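PDB 3JWG: methyltransferase type 12 from Clostridium thermocellum, which probably transfers a methyl group from S-adenosyl-L-methionine to the 2'-hydroxyl of the 3'-terminal nucleotide of small RNAs, a reaction housed in this C-terminal methyltransferase domain. Local coordinates for residues L18-V22 / N42-L46; K31-G37 / F53-V59; Y103-I109 / P133-S139; N142-H148 / D195-P201. One frame throughout, in Å; residues are numbered along the deposited sequence.

Interaction 1 of 4, residues L18-V22 / N42-L46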
# COMPACT_ATOMS: atom_id res chain seq x y z
N LEU A 18 4.68 -6.08 -6.20
CA LEU A 18 3.90 -4.97 -6.73
C LEU A 18 2.98 -5.47 -7.83
O LEU A 18 1.86 -5.00 -7.96
CB LEU A 18 4.83 -3.89 -7.27
CG LEU A 18 5.81 -3.32 -6.24
CD1 LEU A 18 6.62 -2.20 -6.88
CD2 LEU A 18 5.05 -2.81 -5.03
N GLY A 19 3.48 -6.42 -8.62
CA GLY A 19 2.67 -6.97 -9.70
C GLY A 19 1.42 -7.62 -9.15
O GLY A 19 0.35 -7.55 -9.75
N THR A 20 1.56 -8.26 -7.99
CA THR A 20 0.43 -8.91 -7.33
C THR A 20 -0.60 -7.86 -6.94
O THR A 20 -1.80 -8.06 -7.11
CB THR A 20 0.87 -9.66 -6.07
OG1 THR A 20 1.79 -10.71 -6.43
CG2 THR A 20 -0.33 -10.25 -5.36
N VAL A 21 -0.14 -6.74 -6.39
CA VAL A 21 -1.04 -5.66 -6.00
C VAL A 21 -1.83 -5.18 -7.22
O VAL A 21 -3.04 -5.01 -7.17
CB VAL A 21 -0.28 -4.47 -5.40
CG1 VAL A 21 -1.26 -3.35 -5.06
CG2 VAL A 21 0.47 -4.90 -4.14
N VAL A 22 -1.12 -4.96 -8.33
CA VAL A 22 -1.77 -4.50 -9.56
C VAL A 22 -2.85 -5.48 -10.02
O VAL A 22 -3.95 -5.08 -10.39
CB VAL A 22 -0.72 -4.33 -10.70
CG1 VAL A 22 -1.41 -3.90 -11.99
CG2 VAL A 22 0.32 -3.29 -10.28
N ASN A 42 7.24 3.20 -7.24
CA ASN A 42 7.42 1.94 -7.94
C ASN A 42 6.09 1.33 -8.37
O ASN A 42 5.99 0.76 -9.46
CB ASN A 42 8.21 0.96 -7.08
CG ASN A 42 9.65 1.39 -6.90
OD1 ASN A 42 10.28 1.86 -7.84
ND2 ASN A 42 10.18 1.22 -5.69
N LEU A 43 5.08 1.45 -7.52
CA LEU A 43 3.76 0.92 -7.85
C LEU A 43 3.12 1.80 -8.92
O LEU A 43 2.46 1.31 -9.85
CB LEU A 43 2.86 0.89 -6.61
CG LEU A 43 1.44 0.37 -6.88
CD1 LEU A 43 1.51 -1.09 -7.31
CD2 LEU A 43 0.58 0.53 -5.63
N LEU A 44 3.31 3.11 -8.78
CA LEU A 44 2.77 4.07 -9.74
C LEU A 44 3.22 3.72 -11.16
O LEU A 44 2.42 3.74 -12.09
CB LEU A 44 3.25 5.49 -9.38
CG LEU A 44 2.47 6.30 -8.34
CD1 LEU A 44 1.91 5.43 -7.25
CD2 LEU A 44 3.40 7.36 -7.77
N SER A 45 4.50 3.39 -11.31
CA SER A 45 5.05 3.02 -12.62
C SER A 45 4.29 1.86 -13.24
O SER A 45 3.93 1.91 -14.42
CB SER A 45 6.53 2.63 -12.51
OG SER A 45 7.31 3.67 -11.96
N LEU A 46 4.05 0.82 -12.45
CA LEU A 46 3.34 -0.36 -12.93
C LEU A 46 1.89 -0.07 -13.29
O LEU A 46 1.35 -0.63 -14.24
CB LEU A 46 3.38 -1.48 -11.89
CG LEU A 46 4.71 -2.15 -11.56
CD1 LEU A 46 4.46 -3.28 -10.57
CD2 LEU A 46 5.37 -2.70 -12.82
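Leu18 lies across from Leu43, and Gly19 from Leu46, where the segments 18-22 and 42-46 of two helices pass with axes 9.8 Å apart and N-to-C directions 52° from each other. The tightest meeting is Leu18 CB against Leu46 CD1, 3.4 Å apart, which is tighter than usual van der Waals contact. Leu46 CD1 also lies 3.8 Å from Gly19 N. At its other end Leu18 sets CD1 on Asn42 CB, 3.5 Å away, so the asparagine contributes its aliphatic carbon here while its side chain is exposed. Leu43 carries CG opposite its backbone N (chi1 179°), which swings CD1 back toward the other helix to rest 3.9 Å from Val22 CG2. The same Val22 methyl meets Leu46 CB, the two side chains running roughly at right angles, and Val21 CG1 touches Leu43 CD1 more loosely. Beneath this layer, Leu18 and Val21 reach Ile109, and Leu43 reaches Thr107, both on strand 105-109. No hydrogen bond or salt bridge joins the segments: branched aliphatic groups hold them by shape and by exclusion of water, packing the two helices over one face of the central strands 32-36 and 105-109, close to the magnesium site.

Interaction 2 of 4, residues K31-G37 / F53-V59. With MG (magnesium ion), chain B.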
# COMPACT_ATOMS: atom_id res chain seq x y z
N LYS A 31 -10.49 1.50 -11.08
CA LYS A 31 -9.99 2.39 -12.12
C LYS A 31 -9.32 3.65 -11.57
O LYS A 31 -8.51 4.28 -12.24
CB LYS A 31 -11.13 2.76 -13.07
CG LYS A 31 -11.72 1.55 -13.80
CD LYS A 31 -12.82 1.97 -14.76
CE LYS A 31 -13.38 0.76 -15.51
NZ LYS A 31 -14.42 1.16 -16.49
N LYS A 32 -9.67 4.01 -10.34
CA LYS A 32 -9.09 5.18 -9.68
C LYS A 32 -8.40 4.64 -8.43
O LYS A 32 -9.06 4.15 -7.53
CB LYS A 32 -10.19 6.17 -9.31
CG LYS A 32 -10.92 6.74 -10.52
CD LYS A 32 -12.07 7.65 -10.10
CE LYS A 32 -13.16 6.86 -9.39
NZ LYS A 32 -14.30 7.73 -8.96
N VAL A 33 -7.08 4.72 -8.40
CA VAL A 33 -6.32 4.19 -7.27
C VAL A 33 -5.42 5.21 -6.60
O VAL A 33 -4.76 6.00 -7.27
CB VAL A 33 -5.43 3.01 -7.75
CG1 VAL A 33 -4.67 2.41 -6.56
CG2 VAL A 33 -6.29 1.96 -8.45
N ILE A 34 -5.40 5.19 -5.27
CA ILE A 34 -4.55 6.11 -4.53
C ILE A 34 -3.59 5.27 -3.69
O ILE A 34 -4.00 4.39 -2.93
CB ILE A 34 -5.39 7.06 -3.63
CG1 ILE A 34 -4.45 7.99 -2.85
CG2 ILE A 34 -6.28 6.26 -2.68
CD1 ILE A 34 -5.16 9.09 -2.12
N ASP A 35 -2.30 5.53 -3.85
CA ASP A 35 -1.28 4.79 -3.12
C ASP A 35 -0.77 5.66 -1.99
O ASP A 35 -0.08 6.66 -2.20
CB ASP A 35 -0.14 4.39 -4.07
CG ASP A 35 0.90 3.50 -3.42
OD1 ASP A 35 0.56 2.72 -2.50
OD2 ASP A 35 2.07 3.56 -3.86
N LEU A 36 -1.15 5.27 -0.77
CA LEU A 36 -0.76 5.99 0.42
C LEU A 36 0.62 5.50 0.87
O LEU A 36 0.78 4.34 1.27
CB LEU A 36 -1.83 5.76 1.50
CG LEU A 36 -3.23 6.19 1.04
CD1 LEU A 36 -4.28 5.77 2.06
CD2 LEU A 36 -3.23 7.71 0.83
N GLY A 37 1.60 6.39 0.79
CA GLY A 37 2.98 6.07 1.14
C GLY A 37 3.66 5.54 -0.10
O GLY A 37 4.39 4.55 -0.05
N PHE A 53 -6.31 1.77 -15.64
CA PHE A 53 -6.26 2.70 -14.51
C PHE A 53 -6.36 4.14 -15.00
O PHE A 53 -5.41 4.69 -15.56
CB PHE A 53 -4.97 2.45 -13.72
CG PHE A 53 -4.90 1.07 -13.13
CD1 PHE A 53 -5.79 0.67 -12.15
CD2 PHE A 53 -3.97 0.14 -13.62
CE1 PHE A 53 -5.77 -0.64 -11.65
CE2 PHE A 53 -3.95 -1.17 -13.13
CZ PHE A 53 -4.85 -1.56 -12.15
N GLU A 54 -7.52 4.75 -14.78
CA GLU A 54 -7.79 6.11 -15.23
C GLU A 54 -7.15 7.20 -14.38
O GLU A 54 -6.69 8.21 -14.91
CB GLU A 54 -9.30 6.33 -15.31
CG GLU A 54 -10.03 5.26 -16.12
CD GLU A 54 -11.46 5.65 -16.47
OE1 GLU A 54 -11.64 6.71 -17.10
OE2 GLU A 54 -12.40 4.90 -16.13
N GLN A 55 -7.13 7.00 -13.07
CA GLN A 55 -6.54 7.97 -12.16
C GLN A 55 -5.60 7.23 -11.23
O GLN A 55 -6.00 6.26 -10.59
CB GLN A 55 -7.62 8.69 -11.35
CG GLN A 55 -7.09 9.69 -10.32
CD GLN A 55 -6.21 10.76 -10.95
OE1 GLN A 55 -6.55 11.33 -11.99
NE2 GLN A 55 -5.07 11.05 -10.31
N ILE A 56 -4.37 7.70 -11.18
CA ILE A 56 -3.32 7.11 -10.35
C ILE A 56 -2.76 8.22 -9.48
O ILE A 56 -2.17 9.17 -9.99
CB ILE A 56 -2.21 6.53 -11.24
CG1 ILE A 56 -2.78 5.37 -12.08
CG2 ILE A 56 -1.02 6.09 -10.39
CD1 ILE A 56 -1.91 4.99 -13.27
N THR A 57 -2.95 8.11 -8.18
CA THR A 57 -2.48 9.13 -7.26
C THR A 57 -1.53 8.58 -6.20
O THR A 57 -1.85 7.62 -5.51
CB THR A 57 -3.67 9.81 -6.56
OG1 THR A 57 -4.55 10.36 -7.55
CG2 THR A 57 -3.18 10.91 -5.62
N GLY A 58 -0.36 9.21 -6.08
CA GLY A 58 0.62 8.80 -5.10
C GLY A 58 0.74 9.85 -4.01
O GLY A 58 0.82 11.04 -4.30
N VAL A 59 0.76 9.41 -2.75
CA VAL A 59 0.86 10.31 -1.62
C VAL A 59 2.01 9.85 -0.71
O VAL A 59 2.17 8.65 -0.48
CB VAL A 59 -0.44 10.31 -0.78
CG1 VAL A 59 -0.32 11.30 0.37
CG2 VAL A 59 -1.63 10.66 -1.66
MG MG B . 4.24 2.26 -0.32
O HOH W 1 3.87 1.94 -2.82
O HOH W 2 1.84 2.50 -0.16
O HOH W 3 6.59 1.84 -1.18
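Ile34 extends CG1 opposite its backbone N (chi1 180°), while Val59 turns CG2 away from its own carbonyl carbon, and these torsions bring Ile34 CD1 to 3.9 Å from Val59 CG2. The pair lies on one face of a parallel two-strand unit, strands 32-36 and 55-59, joined through helix 42-48 as the beta-alpha-beta unit that opens a Rossmann-like methyltransferase sheet. In the parallel pattern every second residue, Val33 and then Asp35, turns both its N-H and its C=O to the neighbouring strand: Val33 N binds Gln55 O at 2.9 Å, Val33 O receives Thr57 N, and Asp35 repeats the arrangement between Thr57 and Val59. Beta-branched Val, Ile and Thr suit such extended backbones and fill the buried middle. Leu36 CD2 leans alongside Val59 CB on the face of Ile34, whereas Val33 CG2 meets the Phe53 ring on the other, under helix 13-27. At the solvent end Lys31 and Glu54 run side by side, their charged atoms NZ and OE2 still 4.3 Å apart, too far for a salt bridge. Thr57 OG1 accepts Gln55 NE2 at 2.9 Å and is also bonded to Tyr103 OH. Asp35 is second shell to the magnesium: OD1 and OD2 each receive a metal-bound water, and Thr107 OG1 holds OD1 as well. Gly37 adopts a positive phi (89°) that would jam a side chain against the preceding carbonyl. Its N binds Val59 O at 2.7 Å, and its own O ligates the magnesium ion at 2.3 Å.

Interaction 3 of 4, residues Y103-I109 / P133-S139. With MG (magnesium ion), chain B.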
# COMPACT_ATOMS: atom_id res chain seq x y z
N TYR A 103 -11.80 7.57 -4.52
CA TYR A 103 -11.05 6.50 -5.16
C TYR A 103 -11.74 5.15 -5.06
O TYR A 103 -12.52 4.91 -4.15
CB TYR A 103 -9.63 6.42 -4.57
CG TYR A 103 -8.78 7.59 -5.01
CD1 TYR A 103 -8.05 7.52 -6.19
CD2 TYR A 103 -8.81 8.80 -4.30
CE1 TYR A 103 -7.36 8.64 -6.67
CE2 TYR A 103 -8.13 9.92 -4.77
CZ TYR A 103 -7.41 9.83 -5.96
OH TYR A 103 -6.77 10.94 -6.46
N ASP A 104 -11.46 4.26 -6.02
CA ASP A 104 -12.05 2.93 -6.02
C ASP A 104 -11.27 2.02 -5.07
O ASP A 104 -11.82 1.09 -4.47
CB ASP A 104 -12.03 2.30 -7.41
CG ASP A 104 -12.92 3.01 -8.40
OD1 ASP A 104 -14.07 3.36 -8.04
OD2 ASP A 104 -12.47 3.21 -9.55
N ALA A 105 -9.97 2.28 -4.95
CA ALA A 105 -9.13 1.47 -4.08
C ALA A 105 -7.94 2.25 -3.56
O ALA A 105 -7.46 3.18 -4.21
CB ALA A 105 -8.63 0.23 -4.84
N ALA A 106 -7.47 1.85 -2.38
CA ALA A 106 -6.30 2.47 -1.78
C ALA A 106 -5.30 1.35 -1.52
O ALA A 106 -5.69 0.24 -1.12
CB ALA A 106 -6.67 3.15 -0.45
N THR A 107 -4.04 1.62 -1.79
CA THR A 107 -2.98 0.64 -1.56
C THR A 107 -2.07 1.20 -0.47
O THR A 107 -1.80 2.41 -0.41
CB THR A 107 -2.17 0.37 -2.85
OG1 THR A 107 -1.66 1.60 -3.37
CG2 THR A 107 -3.05 -0.30 -3.91
N VAL A 108 -1.60 0.31 0.40
CA VAL A 108 -0.76 0.66 1.53
C VAL A 108 0.38 -0.35 1.57
O VAL A 108 0.23 -1.46 2.09
CB VAL A 108 -1.58 0.56 2.84
CG1 VAL A 108 -0.74 0.99 4.03
CG2 VAL A 108 -2.84 1.42 2.71
N ILE A 109 1.53 0.03 1.02
CA ILE A 109 2.68 -0.86 0.96
C ILE A 109 3.86 -0.28 1.74
O ILE A 109 4.24 0.86 1.54
CB ILE A 109 3.10 -1.09 -0.51
CG1 ILE A 109 1.88 -1.52 -1.32
CG2 ILE A 109 4.22 -2.13 -0.59
CD1 ILE A 109 2.12 -1.60 -2.81
N PRO A 133 -12.33 3.51 0.56
CA PRO A 133 -12.58 3.03 -0.80
C PRO A 133 -13.23 1.64 -0.78
O PRO A 133 -13.24 0.97 0.25
CB PRO A 133 -11.18 3.01 -1.42
CG PRO A 133 -10.33 2.56 -0.25
CD PRO A 133 -10.90 3.37 0.91
N GLN A 134 -13.77 1.22 -1.92
CA GLN A 134 -14.41 -0.09 -2.00
C GLN A 134 -13.41 -1.20 -1.66
O GLN A 134 -13.77 -2.20 -1.03
CB GLN A 134 -14.97 -0.32 -3.41
CG GLN A 134 -15.52 -1.72 -3.61
CD GLN A 134 -16.72 -2.03 -2.74
OE1 GLN A 134 -16.99 -3.19 -2.44
NE2 GLN A 134 -17.44 -0.99 -2.34
N THR A 135 -12.16 -1.01 -2.05
CA THR A 135 -11.11 -2.00 -1.77
C THR A 135 -9.87 -1.36 -1.15
O THR A 135 -9.43 -0.29 -1.58
CB THR A 135 -10.66 -2.71 -3.06
OG1 THR A 135 -11.78 -3.33 -3.70
CG2 THR A 135 -9.60 -3.77 -2.75
N VAL A 136 -9.32 -2.00 -0.13
CA VAL A 136 -8.09 -1.52 0.50
C VAL A 136 -7.11 -2.69 0.47
O VAL A 136 -7.46 -3.80 0.86
CB VAL A 136 -8.30 -1.08 1.96
CG1 VAL A 136 -6.95 -0.68 2.57
CG2 VAL A 136 -9.27 0.10 2.03
N ILE A 137 -5.90 -2.45 -0.01
CA ILE A 137 -4.88 -3.49 -0.07
C ILE A 137 -3.72 -3.07 0.82
O ILE A 137 -3.08 -2.04 0.58
CB ILE A 137 -4.36 -3.68 -1.51
CG1 ILE A 137 -5.51 -4.11 -2.43
CG2 ILE A 137 -3.24 -4.72 -1.53
CD1 ILE A 137 -5.12 -4.19 -3.90
N VAL A 138 -3.46 -3.86 1.87
CA VAL A 138 -2.36 -3.55 2.79
C VAL A 138 -1.32 -4.65 2.68
O VAL A 138 -1.63 -5.83 2.83
CB VAL A 138 -2.84 -3.48 4.27
CG1 VAL A 138 -1.67 -3.08 5.16
CG2 VAL A 138 -3.99 -2.50 4.42
N SER A 139 -0.08 -4.26 2.41
CA SER A 139 1.02 -5.21 2.28
C SER A 139 2.09 -4.86 3.31
O SER A 139 2.45 -3.69 3.47
CB SER A 139 1.61 -5.15 0.87
OG SER A 139 2.71 -6.04 0.73
MG MG B . 4.24 2.26 -0.32
O HOH W 4 -14.72 3.14 -3.76
O HOH W 5 -12.13 -1.44 -5.65
O HOH W 2 1.84 2.50 -0.16
O HOH W 1 3.87 1.94 -2.82
O HOH W 3 6.59 1.84 -1.18
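Ala106 N and Thr135 O, 3.0 Å apart, belong to the innermost shell, a run of backbone bonds between the parallel strands 105-109 and 135-139. Ala106 O takes Ile137 N, Val108 N reaches Ile137 O at 2.8 Å, and Val108 O receives Ser139 N almost straight, with 173° at the hydrogen. Small residues let the side chains close in: Ala106 CB lies 3.7 Å from Pro133 CG, the proline ring having folded over the start of the neighbouring strand, and Ala105 CB sits near Thr135 CB. Val108 CB and Val138 CG2 meet at 4.2 Å on the face of Ala106. Two waters tie the entrance, one between Tyr103 O and Gln134 N, the other between Asp104 O and Thr135 OG1. Further out, helix 117-131 packs on Val108 and Val136, helix 13-27 covers Ala105, Thr107 and Ile137 on the other face, and Asp104 OD2 accepts the backbone N-H groups of Lys31 and Lys32. Here the C-terminal end of strand 105-109 supplies a magnesium ligand, Ile109 O at 2.3 Å from the ion, with Gly37 O as the other protein ligand. The parallel beta-alpha-beta crossover through helix 117-131 is characteristic of the Rossmann-like methyltransferase fold.

Interaction 4 of 4, residues N142-H148 / D195-P201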
# COMPACT_ATOMS: atom_id res chain seq x y z
N ASN A 142 6.42 -10.27 6.57
CA ASN A 142 6.05 -11.30 7.52
C ASN A 142 7.32 -11.45 8.34
O ASN A 142 8.32 -12.00 7.87
CB ASN A 142 5.70 -12.62 6.81
CG ASN A 142 5.88 -13.83 7.72
OD1 ASN A 142 5.67 -13.75 8.94
ND2 ASN A 142 6.25 -14.96 7.12
N LYS A 143 7.31 -10.93 9.57
CA LYS A 143 8.49 -10.98 10.41
C LYS A 143 9.06 -12.38 10.60
O LYS A 143 10.27 -12.56 10.67
CB LYS A 143 8.22 -10.37 11.78
CG LYS A 143 9.45 -10.41 12.69
CD LYS A 143 9.39 -9.44 13.86
CE LYS A 143 8.33 -9.82 14.86
NZ LYS A 143 8.56 -9.07 16.15
N GLU A 144 8.18 -13.37 10.70
CA GLU A 144 8.58 -14.75 10.93
C GLU A 144 9.53 -15.28 9.85
O GLU A 144 10.36 -16.16 10.12
CB GLU A 144 7.34 -15.63 11.01
CG GLU A 144 6.50 -15.35 12.24
CD GLU A 144 5.17 -16.04 12.20
OE1 GLU A 144 4.19 -15.42 11.72
OE2 GLU A 144 5.10 -17.21 12.62
N TYR A 145 9.41 -14.73 8.65
CA TYR A 145 10.26 -15.15 7.56
C TYR A 145 11.74 -14.96 7.89
O TYR A 145 12.58 -15.74 7.45
CB TYR A 145 9.94 -14.35 6.30
CG TYR A 145 10.62 -14.89 5.06
CD1 TYR A 145 10.14 -16.05 4.44
CD2 TYR A 145 11.74 -14.27 4.53
CE1 TYR A 145 10.77 -16.56 3.31
CE2 TYR A 145 12.37 -14.78 3.39
CZ TYR A 145 11.88 -15.92 2.80
OH TYR A 145 12.49 -16.43 1.67
N ASN A 146 12.05 -13.92 8.66
CA ASN A 146 13.43 -13.63 9.01
C ASN A 146 13.97 -14.53 10.12
O ASN A 146 15.17 -14.49 10.42
CB ASN A 146 13.58 -12.16 9.41
CG ASN A 146 13.18 -11.21 8.29
OD1 ASN A 146 11.99 -10.98 8.03
ND2 ASN A 146 14.18 -10.65 7.60
N PHE A 147 13.11 -15.33 10.74
CA PHE A 147 13.53 -16.24 11.81
C PHE A 147 14.42 -17.34 11.26
O PHE A 147 15.26 -17.89 11.97
CB PHE A 147 12.31 -16.88 12.48
CG PHE A 147 11.50 -15.94 13.32
CD1 PHE A 147 10.22 -16.30 13.74
CD2 PHE A 147 12.00 -14.70 13.70
CE1 PHE A 147 9.46 -15.44 14.53
CE2 PHE A 147 11.24 -13.83 14.49
CZ PHE A 147 9.97 -14.21 14.90
N HIS A 148 14.21 -17.66 9.98
CA HIS A 148 14.99 -18.71 9.33
C HIS A 148 16.35 -18.18 8.91
O HIS A 148 16.47 -17.45 7.92
CB HIS A 148 14.21 -19.24 8.12
CG HIS A 148 14.83 -20.44 7.48
ND1 HIS A 148 15.23 -21.55 8.20
CD2 HIS A 148 15.08 -20.73 6.18
CE1 HIS A 148 15.69 -22.47 7.37
NE2 HIS A 148 15.62 -21.99 6.14
N ASP A 195 7.97 -20.66 2.92
CA ASP A 195 9.09 -21.38 3.51
C ASP A 195 8.63 -22.30 4.64
O ASP A 195 9.06 -22.17 5.78
CB ASP A 195 10.13 -20.38 4.02
CG ASP A 195 11.34 -21.07 4.64
OD1 ASP A 195 11.83 -22.06 4.06
OD2 ASP A 195 11.80 -20.61 5.71
N ASP A 196 7.73 -23.22 4.29
CA ASP A 196 7.19 -24.19 5.24
C ASP A 196 6.50 -23.60 6.46
O ASP A 196 5.32 -23.23 6.40
CB ASP A 196 8.30 -25.15 5.69
CG ASP A 196 8.72 -26.10 4.58
OD1 ASP A 196 7.85 -26.82 4.05
OD2 ASP A 196 9.93 -26.14 4.25
N GLU A 197 7.22 -23.51 7.57
CA GLU A 197 6.65 -22.99 8.81
C GLU A 197 6.87 -21.49 9.00
O GLU A 197 6.15 -20.85 9.76
CB GLU A 197 7.24 -23.73 10.01
CG GLU A 197 8.67 -23.34 10.34
CD GLU A 197 9.29 -24.25 11.38
OE1 GLU A 197 9.60 -25.41 11.03
OE2 GLU A 197 9.46 -23.81 12.53
N PHE A 198 7.86 -20.94 8.30
CA PHE A 198 8.15 -19.52 8.43
C PHE A 198 7.28 -18.64 7.53
O PHE A 198 7.30 -17.41 7.65
CB PHE A 198 9.62 -19.26 8.11
CG PHE A 198 10.58 -20.03 8.98
CD1 PHE A 198 11.05 -21.29 8.58
CD2 PHE A 198 10.99 -19.52 10.20
CE1 PHE A 198 11.93 -22.01 9.39
CE2 PHE A 198 11.87 -20.23 11.02
CZ PHE A 198 12.34 -21.48 10.61
N GLY A 199 6.51 -19.27 6.65
CA GLY A 199 5.64 -18.52 5.75
C GLY A 199 6.38 -17.84 4.62
O GLY A 199 7.55 -18.14 4.36
N SER A 200 5.70 -16.92 3.94
CA SER A 200 6.30 -16.18 2.83
C SER A 200 6.90 -14.89 3.36
O SER A 200 6.63 -14.50 4.49
CB SER A 200 5.23 -15.88 1.77
OG SER A 200 4.12 -15.19 2.33
N PRO A 201 7.73 -14.21 2.56
CA PRO A 201 8.38 -12.96 2.96
C PRO A 201 7.42 -11.80 3.19
O PRO A 201 7.70 -10.88 3.97
CB PRO A 201 9.33 -12.67 1.80
CG PRO A 201 9.56 -14.02 1.18
CD PRO A 201 8.18 -14.61 1.22
O HOH W 6 7.33 -19.39 12.64
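Asn142 grips the 195-201 loop from the tightly packed side of the contact. Its CG is swung away from the backbone N (chi1 156°), so that ND2 gives one N-H to Ser200 O at 2.7 Å and the other to Phe198 O, also at 2.7 Å, both acceptors lying close to the amide plane. Its backbone N adds a bond to Pro201 O, at 3.0 Å but from above the carbonyl plane. Gly199, with a positive phi (76°) and no CB, lets ND2 come in close between the carbonyls of Phe198 and Ser200. Pro201 CG makes a CH-pi contact over one face of the Tyr145 ring, 3.5 Å from its centroid, while Gly199 O approaches that ring at the edge. In a second CH-pi contact His148 CB sits squarely over the centre of the Phe198 ring, which has Glu197 CG on the opposite face and Phe147 CB at its edge. Asp195 OD2 is packed in here too, 3.3 Å from His148 CD2, buried and with no polar partner in the model. Toward the surface the fit slackens: the exposed imidazole of His148 lies obliquely to Phe198, and one water donates to Glu144 OE2 and, weakly, to Glu197 O, while Glu144 OE1 forms a salt bridge with Arg168. Here a type II' beta turn, Asp195 to Phe198, in the connection between antiparallel strands 184-191 and 202-209, packs against the 3-10 segment 143-146 after strand 135-141.

How the interactions relate
From the N terminus, helix 13-27 is the first element used: interaction 1 closes a short loop back to helix 42-48. Interaction 2 opens inside that loop at strand 32-36 and closes beyond it at strand 55-60, so the two cross, and they touch where Leu43 meets Asp35. Interaction 3 follows in series, strand 105-109 pairing with 135-141 after the crossover through helix 117-131. Strands 32-36 and 105-109 are sheet neighbours, so interactions 2 and 3 share the magnesium ion and its waters, with interaction 1 packed against both. Interaction 4 starts just after 133-139 and closes the longest loop, joining loops about 25 Å, centre to centre, from interaction 3.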